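Local structure of hypothetical protein yfcE (Escherichia coli, 1SU1) at residues G36-T41 / A78-R83; L59-N64 / G96-E101; R83-A88 / M105-P110; R124-H129 / D145-G150. The protein is of unknown function but belongs to the calcineurin-like phosphoesterase superfamily and holds zinc ions in a site built from loops at strand ends. All blocks are in the same frame, centred on the assembly; numbering follows the deposited sequence.

Contact 1. Residues G36-T41 / A78-R83; sequences GSLPAT and AKVVER. Unlike the reference sequence in segment 78-83: Val81 (reference Ala).
Ser37 O takes two hydrogen bonds from Thr41, and the Thr41 hydroxyl that makes one of them also rests on Val80. Thr41 OG1 donates to Ser37 O at 2.8 Å, and Thr41 N reaches the same oxygen from the opposite face of its carbonyl plane. This is the first turn of helix 38-51, with Ser37 at the N-cap, packed against helix 77-85 in a calcineurin-like phosphoesterase fold. The segments meet by van der Waals contact. Val80 makes most of it, its methyls meeting two oxygens as well as carbon. Val80 CG2 lies 3.5 Å from Gly36 O and 3.6 Å from Leu38 CA, so it fits against the start of the helix. Val80 CG1 meets Thr41 OG1 at 3.5 Å. Leu38 has CG anti to its own N (chi1 176°), and the two methyls lie against the aliphatic part of Lys79. The lysine chain bends at chi2 (63°), and NZ turns back to a salt bridge with Glu82 OE1 on its own helix. Arg83 adds its CB and CG to the packing, while its guanidinium pairs with Glu42. Ser37 OG bonds to Glu73 O. Leu38 comes closest to the lysine through CD2, 3.5 Å from Lys79 CG.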
loop_
_atom_site.group_PDB
_atom_site.type_symbol
_atom_site.label_atom_id
_atom_site.label_comp_id
_atom_site.label_asym_id
_atom_site.label_seq_id
_atom_site.Cartn_x
_atom_site.Cartn_y
_atom_site.Cartn_z
ATOM N N GLY A 36 11.668 17.786 9.580
ATOM C CA GLY A 36 13.072 17.773 9.956
ATOM C C GLY A 36 13.644 18.959 10.736
ATOM O O GLY A 36 14.847 18.991 10.981
ATOM N N SER A 37 12.808 19.929 11.107
ATOM C CA SER A 37 13.262 21.102 11.862
ATOM C C SER A 37 13.595 20.760 13.313
ATOM O O SER A 37 12.701 20.491 14.113
ATOM C CB SER A 37 12.183 22.190 11.840
ATOM O OG SER A 37 12.602 23.341 12.549
ATOM N N LEU A 38 14.879 20.751 13.653
ATOM C CA LEU A 38 15.281 20.434 15.027
ATOM C C LEU A 38 14.794 21.463 16.070
ATOM O O LEU A 38 14.349 21.088 17.157
ATOM C CB LEU A 38 16.806 20.285 15.111
ATOM C CG LEU A 38 17.409 20.046 16.503
ATOM C CD1 LEU A 38 16.726 18.858 17.176
ATOM C CD2 LEU A 38 18.901 19.801 16.372
ATOM N N PRO A 39 14.866 22.771 15.753
ATOM C CA PRO A 39 14.405 23.777 16.729
ATOM C C PRO A 39 12.918 23.603 17.055
ATOM O O PRO A 39 12.518 23.617 18.224
ATOM C CB PRO A 39 14.690 25.114 16.029
ATOM C CG PRO A 39 15.859 24.784 15.139
ATOM C CD PRO A 39 15.489 23.420 14.587
ATOM N N ALA A 40 12.095 23.450 16.021
ATOM C CA ALA A 40 10.667 23.259 16.241
ATOM C C ALA A 40 10.447 22.020 17.106
ATOM O O ALA A 40 9.617 22.026 18.006
ATOM C CB ALA A 40 9.948 23.120 14.904
ATOM N N THR A 41 11.222 20.968 16.850
ATOM C CA THR A 41 11.109 19.715 17.603
ATOM C C THR A 41 11.459 19.855 19.084
ATOM O O THR A 41 10.751 19.346 19.960
ATOM C CB THR A 41 12.023 18.617 17.002
ATOM O OG1 THR A 41 11.661 18.401 15.637
ATOM C CG2 THR A 41 11.895 17.317 17.771
ATOM N N ALA A 78 18.575 13.703 11.375
ATOM C CA ALA A 78 19.207 12.738 12.257
ATOM C C ALA A 78 18.984 13.085 13.720
ATOM O O ALA A 78 18.631 12.217 14.522
ATOM C CB ALA A 78 20.695 12.651 11.956
ATOM N N LYS A 79 19.175 14.354 14.075
ATOM C CA LYS A 79 18.996 14.757 15.468
ATOM C C LYS A 79 17.529 14.744 15.882
ATOM O O LYS A 79 17.205 14.364 17.002
ATOM C CB LYS A 79 19.606 16.146 15.715
ATOM C CG LYS A 79 19.777 16.487 17.189
ATOM C CD LYS A 79 20.753 15.535 17.876
ATOM C CE LYS A 79 20.913 15.874 19.358
ATOM N NZ LYS A 79 21.881 14.970 20.049
ATOM N N VAL A 80 16.634 15.162 14.993
ATOM C CA VAL A 80 15.207 15.139 15.339
ATOM C C VAL A 80 14.788 13.723 15.759
ATOM O O VAL A 80 13.967 13.551 16.675
ATOM C CB VAL A 80 14.316 15.591 14.164
ATOM C CG1 VAL A 80 12.857 15.313 14.479
ATOM C CG2 VAL A 80 14.505 17.080 13.908
ATOM N N VAL A 81 15.386 12.717 15.117
ATOM C CA VAL A 81 15.085 11.318 15.420
ATOM C C VAL A 81 15.416 10.958 16.868
ATOM O O VAL A 81 14.581 10.395 17.585
ATOM C CB VAL A 81 15.867 10.362 14.475
ATOM C CG1 VAL A 81 15.709 8.925 14.929
ATOM C CG2 VAL A 81 15.373 10.526 13.056
ATOM N N GLU A 82 16.644 11.256 17.284
ATOM C CA GLU A 82 17.091 10.981 18.651
ATOM C C GLU A 82 16.145 11.626 19.660
ATOM O O GLU A 82 15.771 11.011 20.661
ATOM C CB GLU A 82 18.501 11.545 18.892
ATOM C CG GLU A 82 19.650 10.660 18.462
ATOM C CD GLU A 82 21.002 11.376 18.573
ATOM O OE1 GLU A 82 21.261 12.001 19.630
ATOM O OE2 GLU A 82 21.804 11.308 17.608
ATOM N N ARG A 83 15.768 12.872 19.389
ATOM C CA ARG A 83 14.888 13.613 20.287
ATOM C C ARG A 83 13.457 13.072 20.352
ATOM O O ARG A 83 12.882 12.954 21.439
ATOM C CB ARG A 83 14.883 15.092 19.896
ATOM C CG ARG A 83 16.203 15.828 20.208
ATOM C CD ARG A 83 16.444 15.938 21.717
ATOM N NE ARG A 83 17.356 17.028 22.064
ATOM C CZ ARG A 83 18.683 16.929 22.092
ATOM N NH1 ARG A 83 19.277 15.781 21.798
ATOM N NH2 ARG A 83 19.421 17.984 22.411
#

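Contact 2. Residues L59-N64 / G96-E101. With ZN (zinc ion), chain E; SO4 (sulfate ion), chain G.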
loop_
_atom_site.group_PDB
_atom_site.type_symbol
_atom_site.label_atom_id
_atom_site.label_comp_id
_atom_site.label_asym_id
_atom_site.label_seq_id
_atom_site.Cartn_x
_atom_site.Cartn_y
_atom_site.Cartn_z
ATOM N N LEU A 59 0.794 14.571 13.348
ATOM C CA LEU A 59 0.008 14.421 12.128
ATOM C C LEU A 59 0.754 14.214 10.802
ATOM O O LEU A 59 0.189 14.456 9.727
ATOM C CB LEU A 59 -0.951 15.607 11.988
ATOM C CG LEU A 59 -1.943 15.815 13.143
ATOM C CD1 LEU A 59 -2.664 17.143 12.960
ATOM C CD2 LEU A 59 -2.955 14.656 13.207
ATOM N N GLY A 60 2.016 13.790 10.857
ATOM C CA GLY A 60 2.735 13.520 9.616
ATOM C C GLY A 60 3.738 14.502 9.019
ATOM O O GLY A 60 3.635 15.722 9.208
ATOM N N ASP A 61 4.678 13.941 8.252
ATOM C CA ASP A 61 5.765 14.660 7.585
ATOM C C ASP A 61 6.751 15.089 8.668
ATOM O O ASP A 61 6.895 16.278 9.005
ATOM C CB ASP A 61 5.204 15.832 6.772
ATOM C CG ASP A 61 4.448 15.359 5.529
ATOM O OD1 ASP A 61 4.002 14.190 5.533
ATOM O OD2 ASP A 61 4.280 16.140 4.569
ATOM N N VAL A 62 7.399 14.058 9.203
ATOM C CA VAL A 62 8.338 14.135 10.297
ATOM C C VAL A 62 9.781 14.565 9.992
ATOM O O VAL A 62 10.231 15.591 10.501
ATOM C CB VAL A 62 8.344 12.770 11.019
ATOM C CG1 VAL A 62 9.112 12.851 12.322
ATOM C CG2 VAL A 62 6.901 12.319 11.268
ATOM N N LEU A 63 10.495 13.799 9.167
ATOM C CA LEU A 63 11.897 14.098 8.873
ATOM C C LEU A 63 12.267 14.723 7.535
ATOM O O LEU A 63 13.192 15.541 7.459
ATOM C CB LEU A 63 12.724 12.829 9.047
ATOM C CG LEU A 63 12.488 12.076 10.355
ATOM C CD1 LEU A 63 13.260 10.769 10.338
ATOM C CD2 LEU A 63 12.922 12.950 11.535
ATOM N N ASN A 64 11.568 14.338 6.474
ATOM C CA ASN A 64 11.869 14.857 5.141
ATOM C C ASN A 64 11.322 16.272 4.930
ATOM O O ASN A 64 10.174 16.570 5.274
ATOM C CB ASN A 64 11.325 13.860 4.099
ATOM C CG ASN A 64 11.342 14.393 2.684
ATOM O OD1 ASN A 64 12.306 15.014 2.233
ATOM N ND2 ASN A 64 10.268 14.122 1.960
ATOM N N GLY A 96 2.319 10.864 6.719
ATOM C CA GLY A 96 2.233 12.035 5.859
ATOM C C GLY A 96 2.786 11.694 4.479
ATOM O O GLY A 96 3.547 10.736 4.356
ATOM N N ASN A 97 2.434 12.465 3.453
ATOM C CA ASN A 97 2.910 12.186 2.097
ATOM C C ASN A 97 4.424 12.229 1.931
ATOM O O ASN A 97 4.954 11.722 0.935
ATOM C CB ASN A 97 2.283 13.173 1.117
ATOM C CG ASN A 97 2.691 14.597 1.411
ATOM O OD1 ASN A 97 2.743 14.986 2.564
ATOM N ND2 ASN A 97 2.988 15.375 0.374
ATOM N N CYS A 98 5.123 12.839 2.888
ATOM C CA CYS A 98 6.578 12.935 2.805
ATOM C C CYS A 98 7.302 11.891 3.644
ATOM O O CYS A 98 8.529 11.767 3.557
ATOM C CB CYS A 98 7.058 14.338 3.218
ATOM S SG CYS A 98 6.486 15.705 2.190
ATOM N N ASP A 99 6.564 11.135 4.453
ATOM C CA ASP A 99 7.208 10.108 5.272
ATOM C C ASP A 99 7.450 8.828 4.462
ATOM O O ASP A 99 6.612 8.436 3.655
ATOM C CB ASP A 99 6.352 9.797 6.503
ATOM C CG ASP A 99 6.124 11.031 7.386
ATOM O OD1 ASP A 99 7.023 11.904 7.438
ATOM O OD2 ASP A 99 5.057 11.120 8.036
ATOM N N SER A 100 8.599 8.190 4.677
ATOM C CA SER A 100 8.939 6.958 3.971
ATOM C C SER A 100 9.285 5.881 4.986
ATOM O O SER A 100 9.218 6.122 6.188
ATOM C CB SER A 100 10.118 7.191 3.016
ATOM O OG SER A 100 11.282 7.585 3.721
ATOM N N GLU A 101 9.664 4.695 4.517
ATOM C CA GLU A 101 9.986 3.616 5.443
ATOM C C GLU A 101 11.338 3.764 6.152
ATOM O O GLU A 101 11.549 3.182 7.215
ATOM C CB GLU A 101 9.854 2.237 4.746
ATOM C CG GLU A 101 10.492 2.096 3.379
ATOM C CD GLU A 101 9.668 1.204 2.418
ATOM O OE1 GLU A 101 9.020 0.236 2.871
ATOM O OE2 GLU A 101 9.685 1.471 1.203
HETATM ZN ZN ZN E . 2.224 16.866 3.695
HETATM S S SO4 G . 3.811 19.076 1.830
HETATM O O1 SO4 G . 2.415 19.546 1.785
HETATM O O2 SO4 G . 3.950 18.134 2.936
HETATM O O3 SO4 G . 4.191 18.356 0.591
HETATM O O4 SO4 G . 4.714 20.231 2.038
HETATM O O HOH W 1 9.543 12.122 7.054
#
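Gly60 and Gly96 bring the two loops together with CA atoms 4.1 Å apart, and residues 96-99 form a type I beta turn closed by Asp99 N to Gly96 O. The Asp99 carboxylate then ties this turn to the backbone of the other loop. Its OD1 accepts from Val62 N through the syn lone pair, at 2.8 Å between Val62 N and Asp99 OD1. Asp99 OD2 accepts from Asp61 N at 2.9 Å on the syn side, somewhat out of the carboxylate plane. Gly96 N reaches Asp99 OD2 from the same face, but from farther above the plane. A water joins Asp99 OD1 to Leu63 N. Two oxygens thus take three backbone N-H groups and a water, which should fix the rotation of the carboxylate and probably stabilises its negative charge.

Asp61 OD2 binds the zinc ion at 2.4 Å and Asn97 OD1 at 2.2 Å. Asp61 OD2 and Asn97 OD1 lie 2.8 Å apart because both bind the metal, with the carboxylate and amide planes 27° apart. The chi1 of Asn97 (63°) sets CG between its N and carbonyl carbon. From there OD1 reaches the zinc ion, while ND2 donates to sulfate O3 in a nearly straight bond. The sulfate also binds the metal through O2. Asn64 ND2 makes a weak bond to Cys98 O, and its OD1 accepts from Gly66 N. His129 and His151 complete the protein ligands of this zinc ion, in a two-metal site on strand-end loops characteristic of calcineurin-like phosphoesterases.

Contact 3. Residues R83-A88 / M105-P110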
loop_
_atom_site.group_PDB
_atom_site.type_symbol
_atom_site.label_atom_id
_atom_site.label_comp_id
_atom_site.label_asym_id
_atom_site.label_seq_id
_atom_site.Cartn_x
_atom_site.Cartn_y
_atom_site.Cartn_z
ATOM N N ARG A 83 15.768 12.872 19.389
ATOM C CA ARG A 83 14.888 13.613 20.287
ATOM C C ARG A 83 13.457 13.072 20.352
ATOM O O ARG A 83 12.882 12.954 21.439
ATOM C CB ARG A 83 14.883 15.092 19.896
ATOM C CG ARG A 83 16.203 15.828 20.208
ATOM C CD ARG A 83 16.444 15.938 21.717
ATOM N NE ARG A 83 17.356 17.028 22.064
ATOM C CZ ARG A 83 18.683 16.929 22.092
ATOM N NH1 ARG A 83 19.277 15.781 21.798
ATOM N NH2 ARG A 83 19.421 17.984 22.411
ATOM N N LEU A 84 12.867 12.734 19.205
ATOM C CA LEU A 84 11.508 12.197 19.240
ATOM C C LEU A 84 11.466 10.829 19.925
ATOM O O LEU A 84 10.497 10.504 20.607
ATOM C CB LEU A 84 10.919 12.108 17.826
ATOM C CG LEU A 84 10.611 13.453 17.158
ATOM C CD1 LEU A 84 10.142 13.238 15.736
ATOM C CD2 LEU A 84 9.550 14.197 17.970
ATOM N N ASN A 85 12.527 10.041 19.786
ATOM C CA ASN A 85 12.547 8.723 20.414
ATOM C C ASN A 85 12.588 8.725 21.937
ATOM O O ASN A 85 12.242 7.720 22.574
ATOM C CB ASN A 85 13.704 7.879 19.861
ATOM C CG ASN A 85 13.392 7.320 18.468
ATOM O OD1 ASN A 85 12.222 7.167 18.104
ATOM N ND2 ASN A 85 14.428 7.015 17.696
ATOM N N GLU A 86 13.005 9.841 22.534
ATOM C CA GLU A 86 13.053 9.919 23.995
ATOM C C GLU A 86 11.640 9.821 24.570
ATOM O O GLU A 86 11.455 9.416 25.718
ATOM C CB GLU A 86 13.732 11.223 24.449
ATOM C CG GLU A 86 15.258 11.209 24.286
ATOM C CD GLU A 86 15.906 12.591 24.428
ATOM O OE1 GLU A 86 17.139 12.685 24.236
ATOM O OE2 GLU A 86 15.196 13.580 24.726
ATOM N N VAL A 87 10.639 10.164 23.765
ATOM C CA VAL A 87 9.261 10.106 24.237
ATOM C C VAL A 87 8.375 9.161 23.387
ATOM O O VAL A 87 7.144 9.269 23.375
ATOM C CB VAL A 87 8.661 11.552 24.286
ATOM C CG1 VAL A 87 8.367 12.064 22.884
ATOM C CG2 VAL A 87 7.429 11.577 25.163
ATOM N N ALA A 88 9.019 8.217 22.700
ATOM C CA ALA A 88 8.334 7.255 21.832
ATOM C C ALA A 88 7.075 6.631 22.438
ATOM O O ALA A 88 6.031 6.568 21.787
ATOM C CB ALA A 88 9.311 6.146 21.408
ATOM N N MET A 105 12.019 3.113 10.103
ATOM C CA MET A 105 13.084 2.303 10.697
ATOM C C MET A 105 13.922 3.117 11.710
ATOM O O MET A 105 14.584 2.522 12.568
ATOM C CB MET A 105 13.990 1.696 9.619
ATOM C CG MET A 105 14.732 0.437 10.034
ATOM S SD MET A 105 16.396 0.321 9.335
ATOM C CE MET A 105 17.136 -0.892 10.425
ATOM N N LEU A 106 13.870 4.442 11.611
ATOM C CA LEU A 106 14.617 5.301 12.533
ATOM C C LEU A 106 13.818 5.639 13.792
ATOM O O LEU A 106 14.351 5.586 14.900
ATOM C CB LEU A 106 15.037 6.596 11.832
ATOM C CG LEU A 106 16.157 6.485 10.795
ATOM C CD1 LEU A 106 16.483 7.859 10.233
ATOM C CD2 LEU A 106 17.391 5.879 11.439
ATOM N N LEU A 107 12.538 5.964 13.612
ATOM C CA LEU A 107 11.651 6.323 14.714
ATOM C C LEU A 107 11.093 5.106 15.455
ATOM O O LEU A 107 10.674 4.124 14.837
ATOM C CB LEU A 107 10.516 7.203 14.180
ATOM C CG LEU A 107 11.018 8.468 13.468
ATOM C CD1 LEU A 107 9.872 9.136 12.704
ATOM C CD2 LEU A 107 11.603 9.433 14.509
ATOM N N HIS A 108 11.080 5.183 16.786
ATOM C CA HIS A 108 10.622 4.079 17.619
ATOM C C HIS A 108 9.151 4.035 17.997
ATOM O O HIS A 108 8.784 3.463 19.025
ATOM C CB HIS A 108 11.476 4.002 18.880
ATOM C CG HIS A 108 12.926 3.767 18.600
ATOM N ND1 HIS A 108 13.881 3.746 19.590
ATOM C CD2 HIS A 108 13.580 3.541 17.437
ATOM C CE1 HIS A 108 15.068 3.518 19.050
ATOM N NE2 HIS A 108 14.911 3.390 17.744
ATOM N N PHE A 109 8.311 4.648 17.175
ATOM C CA PHE A 109 6.873 4.620 17.391
ATOM C C PHE A 109 6.254 4.437 15.998
ATOM O O PHE A 109 6.847 4.832 14.991
ATOM C CB PHE A 109 6.373 5.914 18.070
ATOM C CG PHE A 109 6.816 7.182 17.393
ATOM C CD1 PHE A 109 8.043 7.762 17.699
ATOM C CD2 PHE A 109 6.012 7.787 16.437
ATOM C CE1 PHE A 109 8.451 8.933 17.076
ATOM C CE2 PHE A 109 6.416 8.962 15.805
ATOM C CZ PHE A 109 7.639 9.529 16.123
ATOM N N PRO A 110 5.064 3.817 15.923
ATOM C CA PRO A 110 4.352 3.561 14.658
ATOM C C PRO A 110 3.931 4.816 13.898
ATOM O O PRO A 110 3.171 5.629 14.418
ATOM C CB PRO A 110 3.124 2.752 15.096
ATOM C CG PRO A 110 3.522 2.179 16.433
ATOM C CD PRO A 110 4.303 3.291 17.070
HETATM O O HOH W 2 13.000 4.943 22.298
#
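Leu84, late in helix 77-85, sets its CB at the edge of the Phe109 ring, near the ring plane, 4.1 Å from Phe109 CE1. Leu84 CD1 also meets Leu107 CD2 at 4.3 Å.

Asn85 comes next and carries the polar part of the contact. Its CG is anti to the carbonyl carbon (chi1 -77°), which carries the amide over to the loop after helix 101-106. There it bonds twice to backbone. Asn85 OD1 accepts from His108 N at 2.6 Å. Asn85 ND2 donates to Leu106 O at 3.1 Å, with that oxygen close to the amide plane. The same amide stacks on one face of the His108 imidazole. The two planes are 17° apart, and Asn85 ND2 stands 3.5 Å above the ring plane, over its centre. A water bridges Asn85 O and His108 ND1.

Ala88 ends the type I turn that begins at Asn85. Its CB touches His108 O at 3.6 Å and packs on Phe109 CD1 at 4.2 Å. Phe109 also rests on Val91 and Ala93, and its ring sits between Leu84 and Ala88 on one hand and strand 91-93 on the other.

One amide thus serves both as a hydrogen-bonding group and as a stacking surface. Asn85 satisfies the carbonyl of Leu106, the last helical residue, and the N-H of His108 in the loop; its stack and the water probably restrain the ring.

Contact 4. Residues R124-H129 / D145-G150; sequences RLFLTH and DVLVYG. With ZN (zinc ion), chain E.
Parallel strands 124-128 and 146-148 are neighbouring inner strands of a mixed sheet that ends at the zinc site, where His129 NE2 binds a zinc ion at 2.2 Å. Leu125, Phe126 and Leu127 pair with Val146, Leu147 and Val148. Phe126 N donates to Val146 O, and Phe126 O accepts from Val148 N. Val146 N to Arg124 O and Thr128 N to Val148 O continue the pairing. Past the strands, Gly150 N bonds to His129 O at 2.9 Å.

At the other end, Asp145 OD1 accepts from Arg124 N at 2.7 Å, from above the carboxylate plane. The arginine chain is extended as far as NE, which bonds to Gln117 OE1. A water donates to Asp145 OD2 and accepts a weak bond from Arg124 NH1. Leu125 and Val146 lie side by side, tightly, with Leu125 CD2 3.4 Å from Val146 CB. On that face Leu127 CD2 also lies against Val148 CB, at an ordinary 3.7 Å. On the other face Phe126 CD2 meets Leu147 CD1.

His129 ND1 bonds to Leu59 O, which helps orient the ring. Strand 115-119 flanks 124-128, strand 163-167 flanks 146-148, and Phe30 of strand 27-31 packs on Leu127 and Val148 from the other sheet.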
loop_
_atom_site.group_PDB
_atom_site.type_symbol
_atom_site.label_atom_id
_atom_site.label_comp_id
_atom_site.label_asym_id
_atom_site.label_seq_id
_atom_site.Cartn_x
_atom_site.Cartn_y
_atom_site.Cartn_z
ATOM N N ARG A 124 -16.489 12.128 17.802
ATOM C CA ARG A 124 -15.379 11.397 17.237
ATOM C C ARG A 124 -14.353 12.305 16.542
ATOM O O ARG A 124 -14.723 13.185 15.765
ATOM C CB ARG A 124 -15.978 10.395 16.259
ATOM C CG ARG A 124 -15.030 9.647 15.389
ATOM C CD ARG A 124 -15.828 8.564 14.696
ATOM N NE ARG A 124 -15.047 7.890 13.682
ATOM C CZ ARG A 124 -15.411 7.804 12.415
ATOM N NH1 ARG A 124 -16.547 8.347 12.013
ATOM N NH2 ARG A 124 -14.626 7.190 11.553
ATOM N N LEU A 125 -13.069 12.096 16.834
ATOM C CA LEU A 125 -12.002 12.869 16.191
ATOM C C LEU A 125 -11.305 11.969 15.173
ATOM O O LEU A 125 -10.757 10.935 15.538
ATOM C CB LEU A 125 -10.952 13.348 17.210
ATOM C CG LEU A 125 -11.325 14.240 18.404
ATOM C CD1 LEU A 125 -10.035 14.771 19.034
ATOM C CD2 LEU A 125 -12.183 15.388 17.959
ATOM N N PHE A 126 -11.315 12.377 13.909
ATOM C CA PHE A 126 -10.678 11.616 12.844
ATOM C C PHE A 126 -9.308 12.218 12.512
ATOM O O PHE A 126 -9.233 13.255 11.862
ATOM C CB PHE A 126 -11.576 11.627 11.591
ATOM C CG PHE A 126 -11.130 10.671 10.502
ATOM C CD1 PHE A 126 -11.649 9.378 10.430
ATOM C CD2 PHE A 126 -10.192 11.066 9.555
ATOM C CE1 PHE A 126 -11.243 8.496 9.434
ATOM C CE2 PHE A 126 -9.776 10.187 8.547
ATOM C CZ PHE A 126 -10.303 8.901 8.487
ATOM N N LEU A 127 -8.239 11.539 12.923
ATOM C CA LEU A 127 -6.860 11.995 12.693
ATOM C C LEU A 127 -6.225 11.467 11.396
ATOM O O LEU A 127 -6.063 10.255 11.226
ATOM C CB LEU A 127 -5.960 11.578 13.878
ATOM C CG LEU A 127 -6.532 11.646 15.301
ATOM C CD1 LEU A 127 -5.531 11.035 16.269
ATOM C CD2 LEU A 127 -6.838 13.098 15.689
ATOM N N THR A 128 -5.817 12.378 10.513
ATOM C CA THR A 128 -5.184 12.001 9.247
ATOM C C THR A 128 -4.248 13.142 8.804
ATOM O O THR A 128 -4.413 14.271 9.254
ATOM C CB THR A 128 -6.265 11.732 8.151
ATOM O OG1 THR A 128 -5.674 11.036 7.047
ATOM C CG2 THR A 128 -6.861 13.041 7.653
ATOM N N HIS A 129 -3.284 12.858 7.925
ATOM C CA HIS A 129 -2.350 13.886 7.479
ATOM C C HIS A 129 -2.959 14.960 6.591
ATOM O O HIS A 129 -2.666 16.156 6.754
ATOM C CB HIS A 129 -1.155 13.283 6.739
ATOM C CG HIS A 129 -0.151 14.307 6.296
ATOM N ND1 HIS A 129 0.663 14.989 7.182
ATOM C CD2 HIS A 129 0.151 14.795 5.067
ATOM C CE1 HIS A 129 1.418 15.846 6.520
ATOM N NE2 HIS A 129 1.127 15.748 5.233
ATOM N N ASP A 145 -18.695 15.767 14.596
ATOM C CA ASP A 145 -17.421 15.054 14.658
ATOM C C ASP A 145 -16.346 16.037 14.187
ATOM O O ASP A 145 -16.658 17.100 13.645
ATOM C CB ASP A 145 -17.405 13.810 13.750
ATOM C CG ASP A 145 -18.046 12.594 14.398
ATOM O OD1 ASP A 145 -18.120 12.531 15.643
ATOM O OD2 ASP A 145 -18.456 11.685 13.650
ATOM N N VAL A 146 -15.083 15.674 14.370
ATOM C CA VAL A 146 -13.999 16.558 13.968
ATOM C C VAL A 146 -12.995 15.963 12.993
ATOM O O VAL A 146 -12.432 14.904 13.249
ATOM C CB VAL A 146 -13.191 17.045 15.213
ATOM C CG1 VAL A 146 -12.163 18.088 14.791
ATOM C CG2 VAL A 146 -14.140 17.609 16.279
ATOM N N LEU A 147 -12.757 16.649 11.880
ATOM C CA LEU A 147 -11.740 16.195 10.942
ATOM C C LEU A 147 -10.435 16.889 11.376
ATOM O O LEU A 147 -10.322 18.116 11.288
ATOM C CB LEU A 147 -12.080 16.608 9.508
ATOM C CG LEU A 147 -10.910 16.434 8.519
ATOM C CD1 LEU A 147 -10.580 14.961 8.349
ATOM C CD2 LEU A 147 -11.267 17.051 7.173
ATOM N N VAL A 148 -9.466 16.114 11.859
ATOM C CA VAL A 148 -8.181 16.657 12.307
ATOM C C VAL A 148 -7.081 16.342 11.290
ATOM O O VAL A 148 -6.742 15.173 11.081
ATOM C CB VAL A 148 -7.767 16.057 13.680
ATOM C CG1 VAL A 148 -6.416 16.610 14.103
ATOM C CG2 VAL A 148 -8.824 16.363 14.735
ATOM N N TYR A 149 -6.506 17.380 10.682
ATOM C CA TYR A 149 -5.463 17.198 9.666
ATOM C C TYR A 149 -4.373 18.291 9.611
ATOM O O TYR A 149 -4.515 19.369 10.209
ATOM C CB TYR A 149 -6.111 17.153 8.294
ATOM C CG TYR A 149 -6.738 18.471 7.903
ATOM C CD1 TYR A 149 -7.874 18.950 8.559
ATOM C CD2 TYR A 149 -6.175 19.262 6.896
ATOM C CE1 TYR A 149 -8.436 20.192 8.226
ATOM C CE2 TYR A 149 -6.731 20.500 6.558
ATOM C CZ TYR A 149 -7.859 20.953 7.224
ATOM O OH TYR A 149 -8.410 22.165 6.866
ATOM N N GLY A 150 -3.314 18.006 8.848
ATOM C CA GLY A 150 -2.213 18.942 8.655
ATOM C C GLY A 150 -2.018 19.172 7.162
ATOM O O GLY A 150 -2.930 19.614 6.472
HETATM ZN ZN ZN E . 2.224 16.866 3.695
HETATM O O HOH W 3 -18.866 8.929 14.331
#

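How the contacts relate
Contact 2 is the hub. It and contact 4 share one zinc ion, and their centres lie about 17 Å apart. Gly96 CA, from contact 2, lies 3.3 Å from His129 CG, which sets the turn of contact 2 directly against a zinc ligand of contact 4. Contacts 1 and 3 follow one another on helix 77-85 and share Arg83, with centres about 11 Å apart. Both touch contact 2: Gly36 N lies 2.8 Å from Val62 O, probably a hydrogen bond, and Val62 CG1 packs on Leu84 CD1 at 3.6 Å. Contacts 1 and 4 lie on opposite sides of the chain's centre, about 24 Å apart between centres.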